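Local coordinates for 35 kDa hemin binding protein (Porphyromonas gingivalis, PDB 5Y1A) that probably binds hemin and, as a cargo of the type IX secretion system, joins a thioredoxin domain to immunoglobulin-like beta-sandwich parts, at residues A[307-312]-A[327-332]; A[295-300]-A[316-321]; A[175-180]-A[252-257]. One frame throughout, in Å; residues are numbered along the deposited sequence. Where two conformers were deposited one is given.

Interaction 1: residues A[307-312]-A[327-332]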
loop_
_atom_site.group_PDB
_atom_site.type_symbol
_atom_site.label_atom_id
_atom_site.label_comp_id
_atom_site.label_asym_id
_atom_site.label_seq_id
_atom_site.Cartn_x
_atom_site.Cartn_y
_atom_site.Cartn_z
ATOM N N GLU A 307 -0.135 2.780 -31.418
ATOM C CA GLU A 307 0.666 1.925 -30.543
ATOM C C GLU A 307 -0.238 1.131 -29.592
ATOM O O GLU A 307 -1.225 1.668 -29.087
ATOM C CB GLU A 307 1.662 2.759 -29.748
ATOM C CG GLU A 307 2.878 3.214 -30.559
ATOM C CD GLU A 307 3.639 4.330 -29.881
ATOM O OE1 GLU A 307 3.053 5.416 -29.689
ATOM O OE2 GLU A 307 4.829 4.127 -29.549
ATOM N N VAL A 308 0.099 -0.141 -29.380
ATOM C CA VAL A 308 -0.683 -1.026 -28.512
ATOM C C VAL A 308 0.131 -1.333 -27.259
ATOM O O VAL A 308 1.300 -1.725 -27.343
ATOM C CB VAL A 308 -1.092 -2.356 -29.225
ATOM C CG1 VAL A 308 -1.872 -3.267 -28.279
ATOM C CG2 VAL A 308 -1.920 -2.080 -30.488
ATOM N N PHE A 309 -0.495 -1.151 -26.101
ATOM C CA PHE A 309 0.128 -1.473 -24.830
ATOM C C PHE A 309 -0.681 -2.562 -24.163
ATOM O O PHE A 309 -1.914 -2.565 -24.243
ATOM C CB PHE A 309 0.134 -0.230 -23.920
ATOM C CG PHE A 309 0.937 0.903 -24.481
ATOM C CD1 PHE A 309 2.281 1.048 -24.151
ATOM C CD2 PHE A 309 0.360 1.791 -25.388
ATOM C CE1 PHE A 309 3.049 2.085 -24.703
ATOM C CE2 PHE A 309 1.123 2.815 -25.947
ATOM C CZ PHE A 309 2.464 2.957 -25.592
ATOM N N ASN A 310 -0.009 -3.474 -23.478
ATOM C CA ASN A 310 -0.739 -4.491 -22.736
ATOM C C ASN A 310 -1.195 -3.921 -21.393
ATOM O O ASN A 310 -1.008 -2.706 -21.119
ATOM C CB ASN A 310 0.096 -5.786 -22.568
ATOM C CG ASN A 310 1.400 -5.556 -21.813
ATOM O OD1 ASN A 310 1.537 -4.597 -21.046
ATOM N ND2 ASN A 310 2.384 -6.442 -22.050
ATOM N N ALA A 311 -1.763 -4.778 -20.542
ATOM C CA ALA A 311 -2.357 -4.309 -19.276
ATOM C C ALA A 311 -1.327 -3.875 -18.230
ATOM O O ALA A 311 -1.679 -3.225 -17.243
ATOM C CB ALA A 311 -3.275 -5.352 -18.713
ATOM N N THR A 312 -0.059 -4.244 -18.448
ATOM C CA THR A 312 1.039 -3.811 -17.584
ATOM C C THR A 312 1.801 -2.632 -18.196
ATOM O O THR A 312 2.828 -2.202 -17.657
ATOM C CB THR A 312 1.989 -4.974 -17.224
ATOM O OG1 THR A 312 2.491 -5.592 -18.422
ATOM C CG2 THR A 312 1.239 -6.015 -16.413
ATOM N N VAL A 327 -4.433 -1.164 -24.064
ATOM C CA VAL A 327 -4.620 0.267 -24.317
ATOM C C VAL A 327 -4.025 0.606 -25.676
ATOM O O VAL A 327 -2.846 0.335 -25.934
ATOM C CB VAL A 327 -3.945 1.122 -23.219
ATOM C CG1 VAL A 327 -4.096 2.624 -23.519
ATOM C CG2 VAL A 327 -4.549 0.803 -21.867
ATOM N N VAL A 328 -4.842 1.175 -26.556
ATOM C CA VAL A 328 -4.347 1.595 -27.851
ATOM C C VAL A 328 -4.196 3.100 -27.797
ATOM O O VAL A 328 -5.157 3.805 -27.512
ATOM C CB VAL A 328 -5.304 1.235 -28.995
ATOM C CG1 VAL A 328 -4.672 1.606 -30.339
ATOM C CG2 VAL A 328 -5.662 -0.258 -28.940
ATOM N N ARG A 329 -2.987 3.576 -28.064
ATOM C CA ARG A 329 -2.734 5.006 -28.123
ATOM C C ARG A 329 -2.705 5.356 -29.609
ATOM O O ARG A 329 -1.802 4.922 -30.334
ATOM C CB ARG A 329 -1.424 5.328 -27.413
ATOM C CG ARG A 329 -0.972 6.783 -27.470
ATOM C CD ARG A 329 0.091 7.053 -26.405
ATOM N NE ARG A 329 1.434 6.612 -26.798
ATOM C CZ ARG A 329 2.477 6.563 -25.972
ATOM N NH1 ARG A 329 2.337 6.910 -24.697
ATOM N NH2 ARG A 329 3.659 6.150 -26.411
ATOM N N ILE A 330 -3.711 6.101 -30.069
ATOM C CA ILE A 330 -3.788 6.502 -31.479
ATOM C C ILE A 330 -3.740 8.011 -31.629
ATOM O O ILE A 330 -4.575 8.722 -31.071
ATOM C CB ILE A 330 -5.082 6.033 -32.192
ATOM C CG1 ILE A 330 -5.672 4.781 -31.553
ATOM C CG2 ILE A 330 -4.824 5.833 -33.682
ATOM C CD1 ILE A 330 -6.960 4.349 -32.197
ATOM N N THR A 331 -2.763 8.486 -32.399
ATOM C CA THR A 331 -2.627 9.903 -32.706
ATOM C C THR A 331 -3.315 10.130 -34.052
ATOM O O THR A 331 -2.936 9.538 -35.065
ATOM C CB THR A 331 -1.163 10.344 -32.738
ATOM O OG1 THR A 331 -0.536 9.968 -31.505
ATOM C CG2 THR A 331 -1.060 11.867 -32.885
ATOM N N ALA A 332 -4.357 10.954 -34.037
ATOM C CA ALA A 332 -5.163 11.193 -35.232
ATOM C C ALA A 332 -5.754 12.585 -35.129
ATOM O O ALA A 332 -6.247 12.991 -34.051
ATOM C CB ALA A 332 -6.276 10.152 -35.346
#
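R329, F309 and E307 carry the side-chain half of this antiparallel strand pairing, all three on the same face of the sheet. R329 starts with CG anti to its backbone N (chi1 176°), then bends at chi3, which brings the guanidinium across F309. The ring meets it tip first: F309 CZ stands over one guanidinium face, 3.5 Å from R329 NH2, with the two planes 71° apart, so this is not a parallel stack. E307 runs alongside R329; OE1 reaches the guanidinium's edge in its plane, but the carboxylate is turned 54° to it. E307 OE1 is 3.4 Å from R329 NH2, a salt bridge whose hydrogen bond is weak. Beneath these groups the backbone grip is much firmer. E307 and R329 form a hydrogen-bonded pair, with R329 N to E307 O at 2.8 Å nearly along the C=O axis. F309 and V327 form the next such pair, F309 N giving to V327 O at 2.8 Å. Between them V308 and V328 are a non-hydrogen-bonded pair turned to the other face, where both pack on I297 of strand 296-298. Strand 315-316 flanks 305-309, and strand 335-343 flanks 324-332, placing this pair in the middle of the four-stranded sheet.

Interaction 2: residues A[295-300]-A[316-321]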
loop_
_atom_site.group_PDB
_atom_site.type_symbol
_atom_site.label_atom_id
_atom_site.label_comp_id
_atom_site.label_asym_id
_atom_site.label_seq_id
_atom_site.Cartn_x
_atom_site.Cartn_y
_atom_site.Cartn_z
ATOM N N GLY A 295 -6.984 -11.674 -34.414
ATOM C CA GLY A 295 -5.957 -11.518 -33.382
ATOM C C GLY A 295 -5.252 -10.167 -33.282
ATOM O O GLY A 295 -4.381 -9.998 -32.440
ATOM N N LYS A 296 -5.613 -9.207 -34.135
ATOM C CA LYS A 296 -4.977 -7.893 -34.093
ATOM C C LYS A 296 -5.995 -6.751 -33.933
ATOM O O LYS A 296 -7.169 -6.907 -34.272
ATOM C CB LYS A 296 -4.089 -7.684 -35.327
ATOM C CG LYS A 296 -4.761 -7.022 -36.507
ATOM C CD LYS A 296 -3.940 -7.178 -37.793
ATOM C CE LYS A 296 -2.819 -6.148 -37.893
ATOM N NZ LYS A 296 -1.572 -6.763 -38.451
ATOM N N ILE A 297 -5.536 -5.610 -33.412
ATOM C CA ILE A 297 -6.407 -4.438 -33.296
ATOM C C ILE A 297 -6.362 -3.662 -34.608
ATOM O O ILE A 297 -5.278 -3.406 -35.168
ATOM C CB ILE A 297 -6.068 -3.573 -32.047
ATOM C CG1 ILE A 297 -6.273 -4.411 -30.776
ATOM C CG2 ILE A 297 -6.910 -2.257 -32.005
ATOM C CD1 ILE A 297 -5.739 -3.763 -29.508
ATOM N N VAL A 298 -7.557 -3.325 -35.100
ATOM C CA VAL A 298 -7.703 -2.592 -36.349
ATOM C C VAL A 298 -8.399 -1.263 -36.064
ATOM O O VAL A 298 -9.337 -1.200 -35.256
ATOM C CB VAL A 298 -8.498 -3.421 -37.398
ATOM C CG1 VAL A 298 -8.645 -2.655 -38.730
ATOM C CG2 VAL A 298 -7.843 -4.792 -37.623
ATOM N N VAL A 299 -7.905 -0.210 -36.707
ATOM C CA VAL A 299 -8.534 1.110 -36.670
ATOM C C VAL A 299 -8.763 1.545 -38.115
ATOM O O VAL A 299 -7.810 1.653 -38.893
ATOM C CB VAL A 299 -7.636 2.141 -35.932
ATOM C CG1 VAL A 299 -8.281 3.534 -35.915
ATOM C CG2 VAL A 299 -7.352 1.669 -34.507
ATOM N N GLU A 300 -10.025 1.715 -38.498
ATOM C CA GLU A 300 -10.360 2.046 -39.890
ATOM C C GLU A 300 -10.324 3.551 -40.133
ATOM O O GLU A 300 -10.269 4.011 -41.280
ATOM C CB GLU A 300 -11.719 1.467 -40.288
ATOM C CG GLU A 300 -11.701 -0.018 -40.630
ATOM C CD GLU A 300 -13.054 -0.524 -41.093
ATOM O OE1 GLU A 300 -13.697 0.153 -41.918
ATOM O OE2 GLU A 300 -13.481 -1.601 -40.630
ATOM N N VAL A 316 3.583 -3.377 -27.028
ATOM C CA VAL A 316 3.590 -4.727 -27.577
ATOM C C VAL A 316 3.276 -4.764 -29.041
ATOM O O VAL A 316 2.634 -3.866 -29.583
ATOM C CB VAL A 316 2.625 -5.728 -26.839
ATOM C CG1 VAL A 316 2.965 -5.807 -25.355
ATOM C CG2 VAL A 316 1.129 -5.386 -27.111
ATOM N N LYS A 317 3.753 -5.813 -29.696
ATOM C CA LYS A 317 3.440 -6.036 -31.091
ATOM C C LYS A 317 1.955 -6.323 -31.274
ATOM O O LYS A 317 1.369 -7.117 -30.539
ATOM C CB LYS A 317 4.287 -7.180 -31.644
ATOM C CG LYS A 317 4.365 -7.171 -33.144
ATOM C CD LYS A 317 4.903 -8.474 -33.655
ATOM C CE LYS A 317 4.892 -8.492 -35.160
ATOM N NZ LYS A 317 5.310 -9.820 -35.665
ATOM N N ASN A 318 1.356 -5.658 -32.257
ATOM C CA ASN A 318 -0.064 -5.789 -32.558
ATOM C C ASN A 318 -0.375 -7.024 -33.414
ATOM O O ASN A 318 -0.769 -6.904 -34.577
ATOM C CB ASN A 318 -0.569 -4.497 -33.223
ATOM C CG ASN A 318 -2.063 -4.494 -33.439
ATOM O OD1 ASN A 318 -2.813 -5.219 -32.769
ATOM N ND2 ASN A 318 -2.513 -3.678 -34.388
ATOM N N GLU A 319 -0.212 -8.209 -32.824
ATOM C CA GLU A 319 -0.380 -9.466 -33.545
ATOM C C GLU A 319 -0.606 -10.622 -32.567
ATOM O O GLU A 319 0.019 -10.670 -31.497
ATOM C CB GLU A 319 0.858 -9.733 -34.417
ATOM C CG GLU A 319 0.761 -10.957 -35.323
ATOM C CD GLU A 319 2.037 -11.191 -36.108
ATOM O OE1 GLU A 319 2.728 -10.202 -36.438
ATOM O OE2 GLU A 319 2.357 -12.367 -36.387
ATOM N N SER A 320 -1.493 -11.540 -32.948
ATOM C CA SER A 320 -1.839 -12.730 -32.137
ATOM C C SER A 320 -2.061 -12.401 -30.670
ATOM O O SER A 320 -1.576 -13.094 -29.793
ATOM C CB SER A 320 -0.777 -13.834 -32.289
ATOM O OG SER A 320 -0.606 -14.144 -33.662
ATOM N N LEU A 321 -2.798 -11.323 -30.416
ATOM C CA LEU A 321 -3.019 -10.862 -29.045
ATOM C C LEU A 321 -3.832 -11.872 -28.251
ATOM O O LEU A 321 -4.906 -12.325 -28.706
ATOM C CB LEU A 321 -3.729 -9.503 -29.054
ATOM C CG LEU A 321 -2.995 -8.345 -29.753
ATOM C CD1 LEU A 321 -3.906 -7.112 -29.737
ATOM C CD2 LEU A 321 -1.643 -8.057 -29.083
#
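A side-chain amide stands in for a strand neighbour: N318, the centre of an inverse gamma turn, grips both the backbone N-H and the C=O of I297 much as an adjoining strand would. The turn, closed by a weak bond from E319 N to K317 O, belongs to the loop after strand 315-316. Its partner, the short strand 296-298, lies against the face of the four-stranded sheet that carries V308 and V328, and the contact is at the surface of the C-terminal beta domain. N318 CG lies anti to the backbone N (chi1 -174°), which carries the amide across to I297. I297 N gives its hydrogen to N318 OD1 at 2.8 Å, on a lone pair, and N318 ND2 donates to I297 O at 2.9 Å with the acceptor almost exactly in the amide plane. Two such straight bonds fix which end of the amide is oxygen and hold the group flat. Farther along, L321 N binds G295 O at 2.9 Å, the positive phi (75°) of G295 suiting a glycine. Over the outer side, K296 CB rests 3.5 Å from N318 O, and the loop ties its own surface together through a salt bridge between K317 NZ and E319 OE1. On the inner side I297 crosses L321 at about a right angle, with I297 CG1 3.7 Å from L321 CD1.

Interaction 3: residues A[175-180]-A[252-257]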
loop_
_atom_site.group_PDB
_atom_site.type_symbol
_atom_site.label_atom_id
_atom_site.label_comp_id
_atom_site.label_asym_id
_atom_site.label_seq_id
_atom_site.Cartn_x
_atom_site.Cartn_y
_atom_site.Cartn_z
ATOM N N GLY A 175 -16.966 8.721 19.481
ATOM C CA GLY A 175 -16.785 10.129 19.837
ATOM C C GLY A 175 -15.350 10.605 19.948
ATOM O O GLY A 175 -15.086 11.816 19.878
ATOM N N LYS A 176 -14.415 9.670 20.115
ATOM C CA LYS A 176 -12.996 10.007 20.195
ATOM C C LYS A 176 -12.456 10.366 18.814
ATOM O O LYS A 176 -12.993 9.887 17.807
ATOM C CB LYS A 176 -12.211 8.844 20.809
ATOM C CG LYS A 176 -12.464 8.719 22.301
ATOM C CD LYS A 176 -11.646 7.623 22.955
ATOM C CE LYS A 176 -11.976 7.576 24.448
ATOM N NZ LYS A 176 -10.895 6.941 25.273
ATOM N N PRO A 177 -11.414 11.222 18.754
ATOM C CA PRO A 177 -10.840 11.553 17.438
ATOM C C PRO A 177 -10.028 10.377 16.973
ATOM O O PRO A 177 -8.931 10.139 17.474
ATOM C CB PRO A 177 -9.949 12.770 17.703
ATOM C CG PRO A 177 -9.724 12.813 19.143
ATOM C CD PRO A 177 -10.721 11.936 19.849
ATOM N N LEU A 178 -10.606 9.611 16.066
ATOM C CA LEU A 178 -9.939 8.414 15.564
ATOM C C LEU A 178 -9.591 8.694 14.117
ATOM O O LEU A 178 -10.355 9.352 13.404
ATOM C CB LEU A 178 -10.852 7.195 15.648
ATOM C CG LEU A 178 -11.320 6.843 17.078
ATOM C CD1 LEU A 178 -12.299 5.656 17.040
ATOM C CD2 LEU A 178 -10.146 6.491 17.926
ATOM N N MET A 179 -8.450 8.152 13.696
ATOM C CA MET A 179 -7.917 8.405 12.370
ATOM C C MET A 179 -7.830 7.091 11.596
ATOM O O MET A 179 -7.679 6.027 12.187
ATOM C CB MET A 179 -6.508 9.002 12.504
ATOM C CG MET A 179 -6.396 10.187 13.466
ATOM S SD MET A 179 -7.492 11.587 13.046
ATOM C CE MET A 179 -6.691 12.124 11.592
ATOM N N LEU A 180 -7.930 7.175 10.277
ATOM C CA LEU A 180 -7.585 6.030 9.442
ATOM C C LEU A 180 -6.454 6.383 8.469
ATOM O O LEU A 180 -6.487 7.435 7.789
ATOM C CB LEU A 180 -8.816 5.501 8.692
ATOM C CG LEU A 180 -8.488 4.204 7.963
ATOM C CD1 LEU A 180 -9.313 3.069 8.465
ATOM C CD2 LEU A 180 -8.607 4.394 6.441
ATOM N N HIS A 252 -6.281 4.459 14.218
ATOM C CA HIS A 252 -5.279 4.871 15.185
ATOM C C HIS A 252 -5.659 6.169 15.860
ATOM O O HIS A 252 -6.461 6.951 15.328
ATOM C CB HIS A 252 -3.899 4.996 14.496
ATOM C CG HIS A 252 -3.854 5.974 13.346
ATOM N ND1 HIS A 252 -3.479 7.291 13.509
ATOM C CD2 HIS A 252 -4.066 5.808 12.017
ATOM C CE1 HIS A 252 -3.483 7.903 12.332
ATOM N NE2 HIS A 252 -3.846 7.023 11.409
ATOM N N HIS A 253 -5.072 6.393 17.036
ATOM C CA HIS A 253 -5.155 7.672 17.711
ATOM C C HIS A 253 -4.315 8.720 16.966
ATOM O O HIS A 253 -3.400 8.382 16.217
ATOM C CB HIS A 253 -4.709 7.514 19.169
ATOM C CG HIS A 253 -5.628 6.632 19.979
ATOM N ND1 HIS A 253 -6.865 7.053 20.414
ATOM C CD2 HIS A 253 -5.491 5.356 20.408
ATOM C CE1 HIS A 253 -7.447 6.076 21.093
ATOM N NE2 HIS A 253 -6.639 5.030 21.095
ATOM N N PRO A 254 -4.641 10.001 17.151
ATOM C CA PRO A 254 -3.907 11.051 16.434
ATOM C C PRO A 254 -2.406 11.029 16.726
ATOM O O PRO A 254 -2.007 10.844 17.877
ATOM C CB PRO A 254 -4.553 12.349 16.963
ATOM C CG PRO A 254 -5.937 11.921 17.427
ATOM C CD PRO A 254 -5.734 10.538 17.987
ATOM N N MET A 255 -1.596 11.202 15.690
ATOM C CA MET A 255 -0.154 11.326 15.854
ATOM C C MET A 255 0.242 12.434 16.831
ATOM O O MET A 255 1.234 12.338 17.516
ATOM C CB MET A 255 0.537 11.509 14.496
ATOM C CG MET A 255 0.207 10.410 13.506
ATOM S SD MET A 255 1.204 10.498 11.972
ATOM C CE MET A 255 2.711 10.622 12.744
ATOM N N SER A 256 -0.571 13.479 16.873
ATOM C CA SER A 256 -0.340 14.645 17.738
ATOM C C SER A 256 -0.588 14.414 19.240
ATOM O O SER A 256 -0.276 15.304 20.064
ATOM C CB SER A 256 -1.219 15.811 17.269
ATOM O OG SER A 256 -2.595 15.424 17.318
ATOM N N ASN A 257 -1.164 13.267 19.600
ATOM C CA ASN A 257 -1.437 12.937 20.999
ATOM C C ASN A 257 -0.217 12.253 21.586
ATOM O O ASN A 257 0.012 11.071 21.336
ATOM C CB ASN A 257 -2.669 12.023 21.125
ATOM C CG ASN A 257 -3.034 11.711 22.587
ATOM O OD1 ASN A 257 -2.170 11.551 23.429
ATOM N ND2 ASN A 257 -4.321 11.596 22.865
HETATM O O HOH W 1 -8.227 9.552 20.272
#
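M179 and H252 form the tight end of this contact, an antiparallel hydrogen-bonded pair in which M179 N meets H252 O at 2.8 Å and H252 N meets M179 O at 2.9 Å. H252 holds its ring in the crowded position between backbone N and carbonyl carbon (chi1 59°), which swings it against the neighbouring strand. M179 CB then lies over one ring face, a CH-pi contact 3.5 Å from the H252 centroid and displaced toward the rim beside CE1. The imidazole is held at both nitrogens: H252 ND1 donates to H253 O at 2.9 Å, from above that carbonyl's plane, and NE2 bonds to T181. P254 packs closely too, its CD 3.3 Å from P177 O. The loose side is the exposed P177 ring, with P177 CB 4.1 Å from P254 CG, and a water that links the two segments, donating to P177 O and bonded to H253 ND1 in the ring plane. P254 also begins a type I turn through N257. The pairing sits where strand 179-186 sets out and its antiparallel neighbour 245-252 finishes; L178 and L180 face V169 and F165 of strand 161-169 in the other sheet, as in a beta-sandwich.

Interaction 3 closes first along the chain, in the central beta-sandwich, before either of the others opens. Interactions 1 and 2 then interleave, their segments running 295-300, 307-312, 316-321, 327-332. Their centres are only about 10 Å apart, and they touch: V308 O and V316 N probably share a hydrogen bond, while V299 packs on I330. Together they knit one small C-terminal beta domain, interaction 1 in the middle of its four-stranded sheet and interaction 2 at the domain surface, where strand 296-298 lies against one face of that sheet. Interaction 3 lies on the opposite side of the chain's centre, about 44 Å and 52 Å between centres from interactions 1 and 2, consistent with separately folded parts of a secreted multidomain protein.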